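Local coordinates for triacylglycerol lipase (Clostridium botulinum, PDB 5AH1), which hydrolyses synthetic polyesters and probably triacylglycerols, as a zinc-binding esterase of the alpha/beta-hydrolase fold, at residues Q107-A112 / N435-Y440. Sequence-based numbering, arbitrary orientation.
Sequences QEKLNA and NVKDWY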
ATOM      1  N   GLN A 107     -14.062   6.483   3.874  1.00 11.67           N
ATOM      2  CA  GLN A 107     -13.868   7.923   3.725  1.00 12.08           C
ATOM      3  C   GLN A 107     -15.112   8.685   4.208  1.00 13.09           C
ATOM      4  O   GLN A 107     -15.021   9.663   4.966  1.00 13.34           O
ATOM      5  CB  GLN A 107     -13.570   8.300   2.278  1.00 12.08           C
ATOM      6  CG  GLN A 107     -13.460   9.805   2.055  1.00 12.37           C
ATOM      7  CD  GLN A 107     -13.360  10.186   0.601  1.00 12.53           C
ATOM      8  OE1 GLN A 107     -12.352   9.924  -0.052  1.00 13.19           O
ATOM      9  NE2 GLN A 107     -14.421  10.785   0.070  1.00 13.93           N
ATOM     10  N   GLU A 108     -16.280   8.239   3.760  0.57 13.91           N
ATOM     11  CA  GLU A 108     -17.525   8.910   4.117  0.57 15.05           C
ATOM     12  C   GLU A 108     -17.775   8.817   5.623  0.57 15.29           C
ATOM     13  O   GLU A 108     -18.161   9.800   6.255  0.57 15.61           O
ATOM     14  CB  GLU A 108     -18.699   8.312   3.329  0.57 16.50           C
ATOM     15  CG  GLU A 108     -19.987   9.155   3.356  0.57 18.55           C
ATOM     16  CD  GLU A 108     -20.832   8.957   4.611  0.57 20.99           C
ATOM     17  OE1 GLU A 108     -20.800   7.853   5.199  0.57 22.09           O
ATOM     18  OE2 GLU A 108     -21.546   9.910   5.002  0.57 22.41           O
ATOM     19  N   LYS A 109     -17.540   7.640   6.196  1.00 15.07           N
ATOM     20  CA  LYS A 109     -17.764   7.431   7.625  1.00 14.76           C
ATOM     21  C   LYS A 109     -16.843   8.306   8.458  1.00 15.32           C
ATOM     22  O   LYS A 109     -17.251   8.870   9.477  1.00 15.92           O
ATOM     23  CB  LYS A 109     -17.568   5.957   7.986  1.00 16.23           C
ATOM     24  CG  LYS A 109     -18.553   5.010   7.327  1.00 17.43           C
ATOM     25  CD  LYS A 109     -19.994   5.366   7.629  1.00 19.39           C
ATOM     26  CE  LYS A 109     -20.945   4.366   6.987  1.00 20.97           C
ATOM     27  NZ  LYS A 109     -22.371   4.675   7.282  1.00 23.29           N
ATOM     28  N   LEU A 110     -15.600   8.428   8.026  1.00 14.24           N
ATOM     29  CA  LEU A 110     -14.643   9.272   8.716  1.00 13.49           C
ATOM     30  C   LEU A 110     -15.071  10.733   8.661  1.00 14.38           C
ATOM     31  O   LEU A 110     -15.139  11.404   9.682  1.00 14.95           O
ATOM     32  CB  LEU A 110     -13.259   9.084   8.096  1.00 13.36           C
ATOM     33  CG  LEU A 110     -12.566   7.791   8.511  1.00 14.19           C
ATOM     34  CD1 LEU A 110     -11.456   7.393   7.530  1.00 13.84           C
ATOM     35  CD2 LEU A 110     -12.018   7.947   9.926  1.00 14.98           C
ATOM     36  N   ASN A 111     -15.391  11.228   7.476  1.00 13.63           N
ATOM     37  CA  ASN A 111     -15.847  12.607   7.362  1.00 14.08           C
ATOM     38  C   ASN A 111     -17.111  12.865   8.170  1.00 15.66           C
ATOM     39  O   ASN A 111     -17.245  13.914   8.806  1.00 16.76           O
ATOM     40  CB  ASN A 111     -16.051  12.996   5.902  1.00 13.52           C
ATOM     41  CG  ASN A 111     -14.736  13.245   5.189  1.00 13.63           C
ATOM     42  OD1 ASN A 111     -14.027  14.187   5.503  1.00 14.05           O
ATOM     43  ND2 ASN A 111     -14.406  12.402   4.235  1.00 15.02           N
ATOM     44  N   ALA A 112     -18.029  11.907   8.178  1.00 16.62           N
ATOM     45  CA  ALA A 112     -19.294  12.087   8.894  1.00 18.68           C
ATOM     46  C   ALA A 112     -19.089  12.191  10.408  1.00 20.04           C
ATOM     47  O   ALA A 112     -19.896  12.806  11.116  1.00 21.33           O
ATOM     48  CB  ALA A 112     -20.250  10.950   8.564  1.00 19.74           C
ATOM     49  N   ASN A 435     -15.583  -5.835   9.410  1.00 13.10           N
ATOM     50  CA  ASN A 435     -16.203  -4.657   9.982  1.00 12.92           C
ATOM     51  C   ASN A 435     -15.117  -3.853  10.671  1.00 12.11           C
ATOM     52  O   ASN A 435     -14.678  -4.213  11.765  1.00 13.26           O
ATOM     53  CB  ASN A 435     -17.275  -5.116  10.971  1.00 13.65           C
ATOM     54  CG  ASN A 435     -18.007  -3.969  11.639  1.00 14.59           C
ATOM     55  OD1 ASN A 435     -17.765  -2.795  11.357  1.00 14.40           O
ATOM     56  ND2 ASN A 435     -18.928  -4.314  12.530  1.00 15.75           N
ATOM     57  N   VAL A 436     -14.648  -2.795  10.007  1.00 11.01           N
ATOM     58  CA  VAL A 436     -13.466  -2.054  10.456  1.00 11.06           C
ATOM     59  C   VAL A 436     -13.685  -0.550  10.653  1.00 11.02           C
ATOM     60  O   VAL A 436     -12.747   0.161  11.021  1.00 11.75           O
ATOM     61  CB  VAL A 436     -12.280  -2.264   9.478  1.00 11.26           C
ATOM     62  CG1 VAL A 436     -11.881  -3.733   9.440  1.00 11.29           C
ATOM     63  CG2 VAL A 436     -12.590  -1.743   8.071  1.00 11.59           C
ATOM     64  N   LYS A 437     -14.907  -0.058  10.447  1.00 12.13           N
ATOM     65  CA  LYS A 437     -15.100   1.393  10.416  1.00 13.45           C
ATOM     66  C   LYS A 437     -14.771   2.038  11.766  1.00 12.79           C
ATOM     67  O   LYS A 437     -14.150   3.101  11.823  1.00 12.72           O
ATOM     68  CB  LYS A 437     -16.502   1.769   9.923  1.00 15.01           C
ATOM     69  CG  LYS A 437     -17.637   1.351  10.829  1.00 16.64           C
ATOM     70  CD  LYS A 437     -18.978   1.611  10.158  1.00 18.63           C
ATOM     71  CE  LYS A 437     -20.137   1.175  11.039  1.00 19.79           C
ATOM     72  NZ  LYS A 437     -21.458   1.359  10.369  1.00 20.60           N
ATOM     73  N   ASP A 438     -15.154   1.392  12.858  1.00 13.07           N
ATOM     74  CA  ASP A 438     -14.871   1.954  14.179  1.00 13.51           C
ATOM     75  C   ASP A 438     -13.374   2.011  14.468  1.00 12.59           C
ATOM     76  O   ASP A 438     -12.885   2.951  15.082  1.00 12.50           O
ATOM     77  CB  ASP A 438     -15.609   1.164  15.259  1.00 16.85           C
ATOM     78  CG  ASP A 438     -17.109   1.355  15.179  1.00 21.51           C
ATOM     79  OD1 ASP A 438     -17.548   2.524  15.142  1.00 23.79           O
ATOM     80  OD2 ASP A 438     -17.842   0.343  15.131  1.00 23.68           O
ATOM     81  N   TRP A 439     -12.640   1.013  13.993  1.00 11.57           N
ATOM     82  CA  TRP A 439     -11.191   1.001  14.137  1.00 11.40           C
ATOM     83  C   TRP A 439     -10.590   2.236  13.471  1.00 10.82           C
ATOM     84  O   TRP A 439      -9.761   2.946  14.072  1.00 10.47           O
ATOM     85  CB  TRP A 439     -10.622  -0.285  13.546  1.00 11.01           C
ATOM     86  CG  TRP A 439      -9.142  -0.529  13.797  1.00 10.61           C
ATOM     87  CD1 TRP A 439      -8.602  -1.361  14.725  1.00 10.52           C
ATOM     88  CD2 TRP A 439      -8.030   0.015  13.057  1.00 10.34           C
ATOM     89  NE1 TRP A 439      -7.232  -1.351  14.643  1.00 11.46           N
ATOM     90  CE2 TRP A 439      -6.854  -0.514  13.627  1.00 11.05           C
ATOM     91  CE3 TRP A 439      -7.915   0.898  11.979  1.00  9.95           C
ATOM     92  CZ2 TRP A 439      -5.581  -0.173  13.171  1.00 10.94           C
ATOM     93  CZ3 TRP A 439      -6.654   1.231  11.526  1.00 10.71           C
ATOM     94  CH2 TRP A 439      -5.500   0.697  12.120  1.00 11.17           C
ATOM     95  N   TYR A 440     -11.012   2.511  12.239  1.00  9.72           N
ATOM     96  CA  TYR A 440     -10.499   3.672  11.528  1.00  9.76           C
ATOM     97  C   TYR A 440     -10.909   4.999  12.170  1.00 10.34           C
ATOM     98  O   TYR A 440     -10.108   5.933  12.220  1.00 10.36           O
ATOM     99  CB  TYR A 440     -10.905   3.631  10.053  1.00  9.60           C
ATOM    100  CG  TYR A 440     -10.053   2.680   9.261  1.00  9.57           C
ATOM    101  CD1 TYR A 440     -10.389   1.342   9.142  1.00  9.62           C
ATOM    102  CD2 TYR A 440      -8.875   3.117   8.673  1.00 10.60           C
ATOM    103  CE1 TYR A 440      -9.587   0.469   8.440  1.00  9.70           C
ATOM    104  CE2 TYR A 440      -8.068   2.251   7.961  1.00 10.88           C
ATOM    105  CZ  TYR A 440      -8.430   0.930   7.861  1.00  9.93           C
ATOM    106  OH  TYR A 440      -7.612   0.076   7.158  1.00 10.93           O
TER
HETATM  107  O   HOH W   1     -22.142   3.985  10.250  1.00 38.40           O
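Leu110 lays its CD2 methyl against the backbone of Tyr440, 3.6 Å from Tyr440 O, while the same methyl sits 4.5 Å from Tyr440 CB. This joins two helices of the alpha/beta-hydrolase fold: helix 106-112, which precedes the edge strand 117-120 of the central parallel sheet, and the C-terminal helix 437-448, with Val436 at the N-cap position. The backbones come close here, with Lys109 CA and Lys437 CA 7.2 Å apart, and the 174 Å² buried in all comes from a small set of side chains. With chi1 of Leu110 at -77°, CG is turned to the far side from the carbonyl carbon, which carries CD2 across to Tyr440. The leucine side chain also touches Met441 and Ala444 of the second helix. The CB of Tyr440 points toward 107-112, whereas the ring turns past that segment; the side chain also touches Leu106, of the same helix, and Trp100, and its OH is hydrogen-bonded to Ile429 O. One face of the phenol ring is covered by Trp439 CE3, 3.7 Å above the plane and over its centre.

Nearer the surface the two lysines run alongside each other, their closest carbons being Lys109 CG and Lys437 CD at 4.4 Å. Lys109 bends at chi2 (-57°) and then runs straight from CB outward, which sets its chain beside that of Lys437, extended from CA outward. The like-charged Lys109 NZ and Lys437 NZ end 4.6 Å apart. Any repulsion is probably eased by a shared water that accepts a hydrogen bond from each ammonium group, at 3.1 Å from Lys109 NZ and 2.7 Å from Lys437 NZ.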